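PDB 5EJJ: Ufm1-specific protease, which is a thiol protease that hydrolyses the peptide bond at the C-terminal glycine of the ubiquitin-like modifier Ufm1, releasing it from target proteins. Local coordinates for residues A[131-139]-A[264-272]; A[460-471]-A[547-558]. All coordinates share one frame; numbering follows the deposited sequence.

Interaction 1: residues A[131-139]-A[264-272]; sequences SRVGYEWSL and FNRRANNTM
V133, Y135 and W137 belong to a helix-on-sheet packing layer. Strand 127-139 lies inside a mixed five-stranded sheet, and helix 253-280 packs against one of its faces. The part of the helix in contact falls in the UfSP2-type N-terminal region. The two short segments cross at 49°, with 11.0 Å between their axes. Alternate strand residues point toward the helix, which answers with F264, A268, T271 and M272. At one end CG1 of V133 meets the ring of F264 at CE2, 3.3 Å away. CG of F264 sits anti to the backbone N (chi1 173°), which carries the ring up to the strand. F162 adds an edge-to-face contact to this ring. The Y135 and F264 side chains run in opposing directions beside each other, CD1 of Y135 4.1 Å from CE2 of F264. The hydroxyl of Y135 reaches A268, OH to CA 3.6 Å. W137 brings the far corner of its indole to M272, CH2 to CB 4.0 Å. CE2 of Y135 lies 3.6 Å above one face of that indole, near its rim, and V148, A151 and L155 of helix 144-156 also touch W137. The phenol of Y135 ends beside T271, whose OG1 is 3.2 Å from OH. That same OG1 donates to the carbonyl O of R267 at 3.0 Å, while T271 N reaches this oxygen from the opposite face of the carbonyl plane.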
loop_
_atom_site.group_PDB
_atom_site.type_symbol
_atom_site.label_atom_id
_atom_site.label_comp_id
_atom_site.label_asym_id
_atom_site.label_seq_id
_atom_site.Cartn_x
_atom_site.Cartn_y
_atom_site.Cartn_z
ATOM N N SER A 131 11.751 -10.424 7.919
ATOM C CA SER A 131 12.401 -10.692 9.199
ATOM C C SER A 131 12.802 -9.382 9.865
ATOM O O SER A 131 12.966 -8.381 9.181
ATOM C CB SER A 131 13.611 -11.609 9.019
ATOM O OG SER A 131 14.604 -10.997 8.221
ATOM N N ARG A 132 12.898 -9.376 11.199
ATOM C CA ARG A 132 13.470 -8.240 11.922
ATOM C C ARG A 132 14.960 -8.425 11.953
ATOM O O ARG A 132 15.473 -9.533 12.166
ATOM C CB ARG A 132 13.007 -8.194 13.354
ATOM C CG ARG A 132 11.804 -7.397 13.577
ATOM C CD ARG A 132 11.779 -6.855 14.997
ATOM N NE ARG A 132 11.463 -5.431 14.942
ATOM C CZ ARG A 132 11.496 -4.620 15.985
ATOM N NH1 ARG A 132 11.825 -5.121 17.180
ATOM N NH2 ARG A 132 11.206 -3.319 15.825
ATOM N N VAL A 133 15.666 -7.332 11.731
ATOM C CA VAL A 133 17.109 -7.370 11.716
ATOM C C VAL A 133 17.587 -6.132 12.433
ATOM O O VAL A 133 16.994 -5.067 12.276
ATOM C CB VAL A 133 17.632 -7.318 10.301
ATOM C CG1 VAL A 133 19.105 -7.333 10.348
ATOM C CG2 VAL A 133 17.122 -8.497 9.494
ATOM N N GLY A 134 18.632 -6.259 13.241
ATOM C CA GLY A 134 19.160 -5.106 13.947
ATOM C C GLY A 134 20.640 -4.972 13.710
ATOM O O GLY A 134 21.316 -5.960 13.431
ATOM N N TYR A 135 21.159 -3.759 13.799
ATOM C CA TYR A 135 22.608 -3.601 13.755
ATOM C C TYR A 135 23.043 -2.366 14.511
ATOM O O TYR A 135 22.219 -1.534 14.882
ATOM C CB TYR A 135 23.154 -3.611 12.323
ATOM C CG TYR A 135 22.385 -2.739 11.368
ATOM C CD1 TYR A 135 21.275 -3.228 10.692
ATOM C CD2 TYR A 135 22.767 -1.424 11.133
ATOM C CE1 TYR A 135 20.575 -2.436 9.828
ATOM C CE2 TYR A 135 22.068 -0.627 10.256
ATOM C CZ TYR A 135 20.971 -1.142 9.615
ATOM O OH TYR A 135 20.264 -0.362 8.743
ATOM N N GLU A 136 24.338 -2.265 14.764
ATOM C CA GLU A 136 24.860 -1.146 15.522
ATOM C C GLU A 136 25.991 -0.440 14.770
ATOM O O GLU A 136 26.830 -1.077 14.136
ATOM C CB GLU A 136 25.311 -1.640 16.883
ATOM C CG GLU A 136 25.936 -0.599 17.767
ATOM C CD GLU A 136 26.400 -1.199 19.078
ATOM O OE1 GLU A 136 27.090 -2.254 19.030
ATOM O OE2 GLU A 136 26.057 -0.632 20.145
ATOM N N TRP A 137 25.981 0.887 14.831
ATOM C CA TRP A 137 26.892 1.726 14.051
ATOM C C TRP A 137 27.535 2.758 14.932
ATOM O O TRP A 137 26.844 3.443 15.689
ATOM C CB TRP A 137 26.126 2.483 12.979
ATOM C CG TRP A 137 25.929 1.716 11.773
ATOM C CD1 TRP A 137 26.331 0.443 11.559
ATOM C CD2 TRP A 137 25.279 2.155 10.578
ATOM N NE1 TRP A 137 25.977 0.044 10.294
ATOM C CE2 TRP A 137 25.331 1.075 9.659
ATOM C CE3 TRP A 137 24.665 3.347 10.189
ATOM C CZ2 TRP A 137 24.796 1.147 8.357
ATOM C CZ3 TRP A 137 24.135 3.423 8.886
ATOM C CH2 TRP A 137 24.209 2.322 7.986
ATOM N N SER A 138 28.852 2.890 14.816
ATOM C CA SER A 138 29.579 3.871 15.601
ATOM C C SER A 138 30.089 5.016 14.741
ATOM O O SER A 138 30.780 4.799 13.740
ATOM C CB SER A 138 30.716 3.204 16.352
ATOM O OG SER A 138 30.261 2.776 17.621
ATOM N N LEU A 139 29.730 6.237 15.139
ATOM C CA LEU A 139 30.135 7.446 14.422
ATOM C C LEU A 139 31.060 8.372 15.239
ATOM O O LEU A 139 30.623 9.029 16.191
ATOM C CB LEU A 139 28.896 8.207 13.961
ATOM C CG LEU A 139 27.888 7.379 13.157
ATOM C CD1 LEU A 139 26.898 8.299 12.459
ATOM C CD2 LEU A 139 28.589 6.491 12.143
ATOM N N PHE A 264 18.435 -6.977 2.475
ATOM C CA PHE A 264 19.091 -6.458 3.668
ATOM C C PHE A 264 20.085 -5.324 3.370
ATOM O O PHE A 264 20.160 -4.347 4.126
ATOM C CB PHE A 264 19.811 -7.572 4.436
ATOM C CG PHE A 264 20.635 -7.056 5.557
ATOM C CD1 PHE A 264 21.993 -6.922 5.424
ATOM C CD2 PHE A 264 20.035 -6.617 6.724
ATOM C CE1 PHE A 264 22.757 -6.400 6.463
ATOM C CE2 PHE A 264 20.791 -6.084 7.761
ATOM C CZ PHE A 264 22.152 -5.983 7.637
ATOM N N ASN A 265 20.852 -5.455 2.288
ATOM C CA ASN A 265 21.803 -4.413 1.952
ATOM C C ASN A 265 21.129 -3.102 1.545
ATOM O O ASN A 265 21.631 -2.030 1.867
ATOM C CB ASN A 265 22.813 -4.871 0.903
ATOM C CG ASN A 265 23.675 -6.045 1.375
ATOM O OD1 ASN A 265 23.721 -6.380 2.563
ATOM N ND2 ASN A 265 24.367 -6.674 0.434
ATOM N N ARG A 266 19.976 -3.175 0.879
ATOM C CA ARG A 266 19.284 -1.966 0.436
ATOM C C ARG A 266 18.717 -1.196 1.614
ATOM O O ARG A 266 18.751 0.031 1.649
ATOM C CB ARG A 266 18.173 -2.314 -0.545
ATOM C CG ARG A 266 18.682 -2.863 -1.855
ATOM C CD ARG A 266 17.631 -2.906 -2.899
ATOM N NE ARG A 266 18.173 -3.352 -4.170
ATOM C CZ ARG A 266 17.431 -3.663 -5.229
ATOM N NH1 ARG A 266 16.113 -3.584 -5.181
ATOM N NH2 ARG A 266 18.001 -4.059 -6.343
ATOM N N ARG A 267 18.181 -1.919 2.584
ATOM C CA ARG A 267 17.685 -1.278 3.786
ATOM C C ARG A 267 18.793 -0.564 4.551
ATOM O O ARG A 267 18.555 0.482 5.140
ATOM C CB ARG A 267 17.051 -2.317 4.700
ATOM C CG ARG A 267 15.717 -2.805 4.272
ATOM C CD ARG A 267 14.646 -1.921 4.847
ATOM N NE ARG A 267 13.332 -2.377 4.417
ATOM C CZ ARG A 267 12.199 -1.734 4.661
ATOM N NH1 ARG A 267 12.204 -0.586 5.334
ATOM N NH2 ARG A 267 11.057 -2.244 4.214
ATOM N N ALA A 268 19.992 -1.150 4.582
ATOM C CA ALA A 268 21.113 -0.501 5.262
ATOM C C ALA A 268 21.508 0.770 4.510
ATOM O O ALA A 268 21.604 1.832 5.107
ATOM C CB ALA A 268 22.284 -1.427 5.398
ATOM N N ASN A 269 21.702 0.663 3.200
ATOM C CA ASN A 269 21.991 1.824 2.382
ATOM C C ASN A 269 20.934 2.916 2.521
ATOM O O ASN A 269 21.249 4.099 2.533
ATOM C CB ASN A 269 22.119 1.412 0.921
ATOM C CG ASN A 269 23.261 0.424 0.686
ATOM O OD1 ASN A 269 24.230 0.367 1.456
ATOM N ND2 ASN A 269 23.153 -0.361 -0.389
ATOM N N ASN A 270 19.674 2.515 2.627
ATOM C CA ASN A 270 18.590 3.458 2.803
ATOM C C ASN A 270 18.702 4.189 4.123
ATOM O O ASN A 270 18.473 5.386 4.171
ATOM C CB ASN A 270 17.240 2.753 2.728
ATOM C CG ASN A 270 16.122 3.681 2.259
ATOM O OD1 ASN A 270 15.425 4.310 3.066
ATOM N ND2 ASN A 270 15.959 3.785 0.940
ATOM N N THR A 271 19.046 3.464 5.190
ATOM C CA THR A 271 19.233 4.042 6.531
ATOM C C THR A 271 20.405 4.999 6.515
ATOM O O THR A 271 20.362 6.082 7.095
ATOM C CB THR A 271 19.569 2.955 7.559
ATOM O OG1 THR A 271 18.471 2.039 7.669
ATOM C CG2 THR A 271 19.871 3.574 8.927
ATOM N N MET A 272 21.459 4.563 5.835
ATOM C CA MET A 272 22.663 5.342 5.652
ATOM C C MET A 272 22.303 6.669 5.004
ATOM O O MET A 272 22.626 7.737 5.523
ATOM C CB MET A 272 23.629 4.555 4.770
ATOM C CG MET A 272 24.938 5.271 4.436
ATOM S SD MET A 272 25.161 5.782 2.706
ATOM C CE MET A 272 24.852 7.536 2.874
#

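Interaction 2: residues A[460-471]-A[547-558]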
loop_
_atom_site.group_PDB
_atom_site.type_symbol
_atom_site.label_atom_id
_atom_site.label_comp_id
_atom_site.label_asym_id
_atom_site.label_seq_id
_atom_site.Cartn_x
_atom_site.Cartn_y
_atom_site.Cartn_z
ATOM N N LEU A 460 -14.579 15.903 11.357
ATOM C CA LEU A 460 -14.827 15.294 10.064
ATOM C C LEU A 460 -16.218 15.629 9.536
ATOM O O LEU A 460 -17.234 15.343 10.176
ATOM C CB LEU A 460 -14.637 13.783 10.182
ATOM C CG LEU A 460 -14.330 12.994 8.918
ATOM C CD1 LEU A 460 -13.242 13.701 8.132
ATOM C CD2 LEU A 460 -13.909 11.582 9.319
ATOM N N GLU A 461 -16.244 16.233 8.356
ATOM C CA GLU A 461 -17.487 16.658 7.740
ATOM C C GLU A 461 -18.115 15.563 6.857
ATOM O O GLU A 461 -17.414 14.879 6.119
ATOM C CB GLU A 461 -17.240 17.927 6.923
ATOM C CG GLU A 461 -18.508 18.553 6.372
ATOM C CD GLU A 461 -18.250 19.409 5.151
ATOM O OE1 GLU A 461 -17.162 20.033 5.089
ATOM O OE2 GLU A 461 -19.132 19.442 4.256
ATOM N N CYS A 462 -19.437 15.399 6.934
ATOM C CA CYS A 462 -20.138 14.456 6.059
ATOM C C CYS A 462 -21.068 15.132 5.066
ATOM O O CYS A 462 -21.413 16.310 5.200
ATOM C CB CYS A 462 -20.960 13.456 6.861
ATOM S SG CYS A 462 -20.004 12.455 7.976
ATOM N N ARG A 463 -21.456 14.354 4.058
ATOM C CA ARG A 463 -22.550 14.706 3.165
ATOM C C ARG A 463 -23.673 13.680 3.330
ATOM O O ARG A 463 -23.426 12.503 3.628
ATOM C CB ARG A 463 -22.074 14.819 1.722
ATOM C CG ARG A 463 -21.363 16.137 1.469
ATOM C CD ARG A 463 -20.852 16.270 0.035
ATOM N NE ARG A 463 -21.876 15.957 -0.961
ATOM C CZ ARG A 463 -21.823 16.356 -2.228
ATOM N NH1 ARG A 463 -20.801 17.093 -2.646
ATOM N NH2 ARG A 463 -22.793 16.028 -3.073
ATOM N N PHE A 464 -24.914 14.136 3.174
ATOM C CA PHE A 464 -26.056 13.280 3.463
ATOM C C PHE A 464 -26.879 13.003 2.206
ATOM O O PHE A 464 -27.020 13.867 1.335
ATOM C CB PHE A 464 -26.934 13.906 4.554
ATOM C CG PHE A 464 -26.185 14.285 5.804
ATOM C CD1 PHE A 464 -26.204 13.461 6.919
ATOM C CD2 PHE A 464 -25.473 15.476 5.867
ATOM C CE1 PHE A 464 -25.526 13.813 8.068
ATOM C CE2 PHE A 464 -24.780 15.831 7.010
ATOM C CZ PHE A 464 -24.809 15.003 8.112
ATOM N N ILE A 465 -27.404 11.786 2.120
ATOM C CA ILE A 465 -28.306 11.398 1.043
ATOM C C ILE A 465 -29.545 10.737 1.648
ATOM O O ILE A 465 -29.467 9.645 2.221
ATOM C CB ILE A 465 -27.618 10.447 0.042
ATOM C CG1 ILE A 465 -26.780 11.232 -0.962
ATOM C CG2 ILE A 465 -28.629 9.627 -0.723
ATOM C CD1 ILE A 465 -26.104 10.329 -1.973
ATOM N N ALA A 466 -30.685 11.413 1.530
ATOM C CA ALA A 466 -31.931 10.940 2.136
ATOM C C ALA A 466 -32.989 10.469 1.124
ATOM O O ALA A 466 -33.108 10.984 0.007
ATOM C CB ALA A 466 -32.494 11.991 3.066
ATOM N N THR A 467 -33.777 9.495 1.548
ATOM C CA THR A 467 -34.554 8.694 0.626
ATOM C C THR A 467 -35.935 8.344 1.198
ATOM O O THR A 467 -36.049 8.023 2.377
ATOM C CB THR A 467 -33.743 7.414 0.306
ATOM O OG1 THR A 467 -32.833 7.675 -0.773
ATOM C CG2 THR A 467 -34.640 6.262 -0.048
ATOM N N ASN A 468 -36.975 8.411 0.362
ATOM C CA ASN A 468 -38.341 8.048 0.778
ATOM C C ASN A 468 -38.614 6.547 0.732
ATOM O O ASN A 468 -39.392 6.039 1.528
ATOM C CB ASN A 468 -39.414 8.788 -0.045
ATOM C CG ASN A 468 -39.405 10.308 0.178
ATOM O OD1 ASN A 468 -40.170 11.044 -0.449
ATOM N ND2 ASN A 468 -38.532 10.777 1.059
ATOM N N SER A 469 -37.977 5.843 -0.199
ATOM C CA SER A 469 -38.237 4.418 -0.389
ATOM C C SER A 469 -36.984 3.620 -0.729
ATOM O O SER A 469 -36.082 4.124 -1.390
ATOM C CB SER A 469 -39.282 4.209 -1.495
ATOM O OG SER A 469 -39.384 2.839 -1.872
ATOM N N GLY A 470 -36.954 2.358 -0.312
ATOM C CA GLY A 470 -35.859 1.470 -0.662
ATOM C C GLY A 470 -35.563 1.412 -2.150
ATOM O O GLY A 470 -34.424 1.202 -2.557
ATOM N N ALA A 471 -36.587 1.600 -2.974
ATOM C CA ALA A 471 -36.377 1.632 -4.411
ATOM C C ALA A 471 -36.268 3.068 -4.909
ATOM O O ALA A 471 -36.594 3.360 -6.052
ATOM C CB ALA A 471 -37.477 0.879 -5.139
ATOM N N SER A 547 -35.650 -2.291 1.472
ATOM C CA SER A 547 -37.100 -2.323 1.716
ATOM C C SER A 547 -37.812 -1.104 1.108
ATOM O O SER A 547 -37.503 0.044 1.440
ATOM C CB SER A 547 -37.395 -2.430 3.222
ATOM O OG SER A 547 -38.773 -2.672 3.487
ATOM N N LYS A 548 -38.774 -1.371 0.225
ATOM C CA LYS A 548 -39.432 -0.327 -0.553
ATOM C C LYS A 548 -40.449 0.447 0.276
ATOM O O LYS A 548 -40.846 1.560 -0.084
ATOM C CB LYS A 548 -40.132 -0.943 -1.771
ATOM C CG LYS A 548 -39.451 -2.192 -2.319
ATOM C CD LYS A 548 -40.403 -3.385 -2.323
ATOM C CE LYS A 548 -40.984 -3.666 -0.933
ATOM N NZ LYS A 548 -39.945 -4.044 0.076
ATOM N N ASP A 549 -40.874 -0.150 1.386
ATOM C CA ASP A 549 -41.914 0.436 2.225
ATOM C C ASP A 549 -41.342 1.563 3.088
ATOM O O ASP A 549 -42.058 2.477 3.497
ATOM C CB ASP A 549 -42.548 -0.648 3.110
ATOM C CG ASP A 549 -42.637 -2.011 2.410
ATOM O OD1 ASP A 549 -42.886 -2.048 1.182
ATOM O OD2 ASP A 549 -42.454 -3.051 3.089
ATOM N N HIS A 550 -40.034 1.498 3.327
ATOM C CA HIS A 550 -39.358 2.338 4.314
ATOM C C HIS A 550 -38.458 3.428 3.737
ATOM O O HIS A 550 -38.197 3.455 2.539
ATOM C CB HIS A 550 -38.516 1.452 5.209
ATOM C CG HIS A 550 -39.313 0.510 6.045
ATOM N ND1 HIS A 550 -39.501 -0.810 5.699
ATOM C CD2 HIS A 550 -39.968 0.695 7.215
ATOM C CE1 HIS A 550 -40.241 -1.400 6.622
ATOM N NE2 HIS A 550 -40.537 -0.509 7.552
ATOM N N PHE A 551 -37.975 4.319 4.606
ATOM C CA PHE A 551 -37.122 5.431 4.178
ATOM C C PHE A 551 -35.683 5.214 4.626
ATOM O O PHE A 551 -35.450 4.716 5.718
ATOM C CB PHE A 551 -37.672 6.784 4.662
ATOM C CG PHE A 551 -37.275 7.153 6.061
ATOM C CD1 PHE A 551 -38.084 6.831 7.131
ATOM C CD2 PHE A 551 -36.097 7.856 6.304
ATOM C CE1 PHE A 551 -37.712 7.188 8.426
ATOM C CE2 PHE A 551 -35.712 8.196 7.593
ATOM C CZ PHE A 551 -36.521 7.879 8.653
ATOM N N TYR A 552 -34.718 5.577 3.786
ATOM C CA TYR A 552 -33.312 5.283 4.074
ATOM C C TYR A 552 -32.451 6.545 4.164
ATOM O O TYR A 552 -32.590 7.450 3.341
ATOM C CB TYR A 552 -32.745 4.353 3.007
ATOM C CG TYR A 552 -33.104 2.890 3.170
ATOM C CD1 TYR A 552 -32.178 1.984 3.646
ATOM C CD2 TYR A 552 -34.352 2.406 2.812
ATOM C CE1 TYR A 552 -32.480 0.637 3.779
ATOM C CE2 TYR A 552 -34.662 1.054 2.949
ATOM C CZ TYR A 552 -33.717 0.181 3.442
ATOM O OH TYR A 552 -33.983 -1.160 3.597
ATOM N N ASN A 553 -31.575 6.605 5.170
ATOM C CA ASN A 553 -30.573 7.675 5.263
ATOM C C ASN A 553 -29.137 7.185 4.937
ATOM O O ASN A 553 -28.790 6.023 5.169
ATOM C CB ASN A 553 -30.654 8.405 6.618
ATOM C CG ASN A 553 -31.658 9.576 6.608
ATOM O OD1 ASN A 553 -32.294 9.846 5.590
ATOM N ND2 ASN A 553 -31.800 10.263 7.745
ATOM N N MET A 554 -28.322 8.067 4.363
ATOM C CA MET A 554 -26.975 7.707 3.911
ATOM C C MET A 554 -25.943 8.751 4.355
ATOM O O MET A 554 -26.090 9.960 4.080
ATOM C CB MET A 554 -26.952 7.570 2.385
ATOM C CG MET A 554 -26.641 6.173 1.875
ATOM S SD MET A 554 -27.151 5.880 0.150
ATOM C CE MET A 554 -28.883 6.325 0.224
ATOM N N VAL A 555 -24.905 8.293 5.051
ATOM C CA VAL A 555 -23.819 9.192 5.447
ATOM C C VAL A 555 -22.561 8.905 4.622
ATOM O O VAL A 555 -22.166 7.745 4.440
ATOM C CB VAL A 555 -23.560 9.197 6.986
ATOM C CG1 VAL A 555 -23.626 7.803 7.559
ATOM C CG2 VAL A 555 -22.225 9.844 7.311
ATOM N N LEU A 556 -21.979 9.991 4.111
ATOM C CA LEU A 556 -20.953 9.983 3.081
ATOM C C LEU A 556 -19.732 10.754 3.555
ATOM O O LEU A 556 -19.625 11.963 3.295
ATOM C CB LEU A 556 -21.489 10.672 1.831
ATOM C CG LEU A 556 -22.122 9.793 0.757
ATOM C CD1 LEU A 556 -23.193 8.912 1.325
ATOM C CD2 LEU A 556 -22.678 10.647 -0.356
ATOM N N PRO A 557 -18.801 10.066 4.242
ATOM C CA PRO A 557 -17.661 10.736 4.881
ATOM C C PRO A 557 -16.760 11.473 3.900
ATOM O O PRO A 557 -16.450 10.956 2.823
ATOM C CB PRO A 557 -16.926 9.581 5.555
ATOM C CG PRO A 557 -17.999 8.537 5.789
ATOM C CD PRO A 557 -18.842 8.629 4.565
ATOM N N GLN A 558 -16.370 12.689 4.257
ATOM C CA GLN A 558 -15.498 13.481 3.394
ATOM C C GLN A 558 -14.107 13.548 4.007
ATOM O O GLN A 558 -13.944 13.932 5.168
ATOM C CB GLN A 558 -16.032 14.909 3.202
ATOM C CG GLN A 558 -17.523 15.027 2.901
ATOM C CD GLN A 558 -17.880 14.626 1.480
ATOM O OE1 GLN A 558 -17.650 15.379 0.530
ATOM N NE2 GLN A 558 -18.457 13.438 1.331
#
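R463 and I465 pair with L556 and M554 where strands 462-467 and 552-557 run antiparallel, their directions 153° apart. R463 N bonds to L556 O at 3.1 Å, and I465 N to M554 O at 3.0 Å, on a lone pair in the carbonyl plane. The return bonds run from L556 N to R463 O and, weakly, from M554 N to I465 O. I465, M554 and L556 share one sheet face. M554 bends at chi3 (-55°), which lays CE against CG2 of I465 at 3.4 Å. CD1 of I465 meets CD2 of L556 at 3.8 Å. The other face carries C462 and V555, where SG touches CG2. At one end Q558 crosses R463, its amide OE1 3.4 Å from CD. The bent chain brings NE2 of Q558 to L556 O at 2.7 Å, on the opposite face of that carbonyl from R463 N. With an alanine in place of Q558, L556 O would probably lose its second donor, and the CG-CD part of R463 the amide that lies across it. At the other end S469 OG donates to K548 O at 2.6 Å and accepts from A471 N, an ST turn. Y552 OH takes the N-H of S547, and the Y552 side chain is about 10 Å from that of H522, an inferred active-site residue. Strand 552-557 also bonds to strand 491-494, while P557 and L460 meet helix 396-409, which begins at the inferred nucleophile C396. A helix starting at the cysteine and packed on an antiparallel sheet is the papain-like arrangement of clan CA, here in the C78 peptidase domain.

How the interactions relate
The two contacts lie on opposite sides of the chain's centre, about 29 Å apart at their nearest atoms, and share no helix or strand. Interaction 1 is buried and joins helix 253-280 to the mixed sheet that holds strand 127-139. It relies on aromatic and aliphatic side chains, and the clear hydrogen bonds within its two segments belong to the helix. Interaction 2 is partly exposed and joins two neighbouring strands of the C78 peptidase sheet. Backbone hydrogen bonds carry it, with apolar side chains on both faces and polar groups at the ends. Interaction 1 is away from the annotated sites, whereas the Y552 side chain of interaction 2 is about 10 Å from that of H522, the inferred active-site histidine.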